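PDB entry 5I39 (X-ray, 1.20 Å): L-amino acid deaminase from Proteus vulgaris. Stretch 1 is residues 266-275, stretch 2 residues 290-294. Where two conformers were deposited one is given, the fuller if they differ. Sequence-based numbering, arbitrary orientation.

Stretch 1 (266-275) ISGSPTAPGG
Stretch 2 290-294: DGTYA

Backbone pairing fixes the register. Ile266 (phi/psi -123/157) and Tyr293 (-128/124) form an antiparallel hydrogen-bonded pair, CA-CA 5.3 Å: Ile266 N donates to Tyr293 O and Tyr293 N to Ile266 O, each at 2.9 Å and nearly linear (172° and 174°). Both side chains leave on the same face of the sheet, where Ile266 CG1 (chi1 p, chi2 t) packs 3.9 Å from Tyr293 CB.

Beyond this pair the chains stay close without further backbone-to-backbone hydrogen bonds. Gly268 CA lies 3.2 Å from Gly291 O in a CA-H...O contact (125° at H); a CB on Gly268 would fall 2.2 Å from that oxygen, so glycine fits. At 87/-2 a CB on Gly291 would be jammed against the carbonyl O of Asp290, which calls for glycine. Water 1 bridges, accepting from Ser269 N (3.0 Å) and donating to Gly291 O (2.7 Å).

Tyr293 (chi1 -80°, chi2 78°) supplies most of its stretch's covered area, 143 Å², within 352 Å² buried in all. Tyr293 OH accepts from Gly274 N at 2.9 Å (130°); the positive phi of Gly274 (75/179) favours glycine. Ala272 CB sits 3.6 Å from Tyr293 CZ. A type I turn from Ser269 to Ala272, with an Ala272 N to Ser269 O hydrogen bond of 3.3 Å, ends at the residue that packs on the tyrosine.

Within stretch 2, Asp290 OD1 accepts from Thr292 N (3.1 Å) and Thr292 OG1 (2.6 Å).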

# COMPACT_ATOMS: atom_id res chain seq x y z
N ILE A 266 10.91 -15.77 4.10
CA ILE A 266 11.43 -17.08 4.50
C ILE A 266 10.39 -18.16 4.29
O ILE A 266 9.18 -17.89 4.25
CB ILE A 266 11.96 -17.08 5.96
CG1 ILE A 266 10.83 -16.87 6.98
CG2 ILE A 266 13.06 -16.03 6.11
CD1 ILE A 266 11.26 -17.02 8.42
N SER A 267 10.86 -19.40 4.16
CA SER A 267 9.96 -20.53 4.00
C SER A 267 9.23 -20.83 5.30
O SER A 267 9.64 -20.40 6.39
CB SER A 267 10.71 -21.77 3.50
OG SER A 267 11.68 -22.21 4.43
N GLY A 268 8.12 -21.55 5.16
CA GLY A 268 7.23 -21.83 6.27
C GLY A 268 7.66 -22.98 7.15
O GLY A 268 8.76 -23.51 7.02
N SER A 269 6.76 -23.36 8.04
CA SER A 269 7.02 -24.42 9.00
C SER A 269 5.68 -24.98 9.49
O SER A 269 4.76 -24.19 9.72
CB SER A 269 7.82 -23.84 10.17
OG SER A 269 7.71 -24.63 11.33
N PRO A 270 5.57 -26.32 9.68
CA PRO A 270 4.32 -26.87 10.21
C PRO A 270 3.98 -26.42 11.64
O PRO A 270 2.82 -26.51 12.04
CB PRO A 270 4.54 -28.39 10.14
CG PRO A 270 6.01 -28.57 10.14
CD PRO A 270 6.59 -27.36 9.47
N THR A 271 4.98 -25.94 12.39
CA THR A 271 4.78 -25.48 13.77
C THR A 271 4.82 -23.95 13.94
O THR A 271 4.72 -23.46 15.06
CB THR A 271 5.83 -26.11 14.71
OG1 THR A 271 7.15 -25.78 14.25
CG2 THR A 271 5.67 -27.62 14.77
N ALA A 272 4.95 -23.20 12.84
CA ALA A 272 4.89 -21.74 12.90
C ALA A 272 3.50 -21.30 13.38
O ALA A 272 2.51 -22.01 13.14
CB ALA A 272 5.19 -21.14 11.54
N PRO A 273 3.41 -20.14 14.06
CA PRO A 273 2.14 -19.78 14.71
C PRO A 273 1.07 -19.17 13.81
O PRO A 273 -0.06 -19.00 14.27
CB PRO A 273 2.58 -18.76 15.76
CG PRO A 273 3.76 -18.10 15.15
CD PRO A 273 4.46 -19.14 14.33
N GLY A 274 1.40 -18.83 12.57
CA GLY A 274 0.47 -18.11 11.71
C GLY A 274 0.37 -16.65 12.10
O GLY A 274 1.01 -16.19 13.05
N GLY A 275 -0.45 -15.93 11.35
CA GLY A 275 -0.82 -14.57 11.69
C GLY A 275 0.26 -13.54 11.44
O GLY A 275 1.22 -13.76 10.71
N ASP A 290 0.51 -18.48 0.90
CA ASP A 290 1.09 -19.79 0.61
C ASP A 290 1.86 -20.42 1.78
O ASP A 290 2.51 -21.45 1.59
CB ASP A 290 1.99 -19.71 -0.64
CG ASP A 290 3.23 -18.86 -0.43
OD1 ASP A 290 3.36 -18.20 0.62
OD2 ASP A 290 4.08 -18.84 -1.35
N GLY A 291 1.82 -19.81 2.96
CA GLY A 291 2.51 -20.35 4.13
C GLY A 291 3.96 -19.93 4.30
O GLY A 291 4.59 -20.31 5.28
N THR A 292 4.51 -19.17 3.35
CA THR A 292 5.80 -18.50 3.56
C THR A 292 5.57 -17.35 4.55
O THR A 292 4.43 -17.00 4.86
CB THR A 292 6.41 -17.99 2.25
OG1 THR A 292 5.52 -17.05 1.62
CG2 THR A 292 6.69 -19.15 1.29
N TYR A 293 6.66 -16.79 5.06
CA TYR A 293 6.60 -15.70 6.04
C TYR A 293 7.42 -14.50 5.63
O TYR A 293 8.63 -14.61 5.40
CB TYR A 293 7.06 -16.18 7.42
CG TYR A 293 6.01 -16.95 8.17
CD1 TYR A 293 5.74 -18.28 7.86
CD2 TYR A 293 5.27 -16.35 9.19
CE1 TYR A 293 4.76 -18.99 8.54
CE2 TYR A 293 4.29 -17.05 9.88
CZ TYR A 293 4.04 -18.37 9.55
OH TYR A 293 3.07 -19.07 10.23
N ALA A 294 6.75 -13.35 5.56
CA ALA A 294 7.42 -12.07 5.44
C ALA A 294 7.96 -11.67 6.81
O ALA A 294 7.32 -11.89 7.83
CB ALA A 294 6.44 -11.03 4.93
O HOH W 1 4.11 -22.23 7.18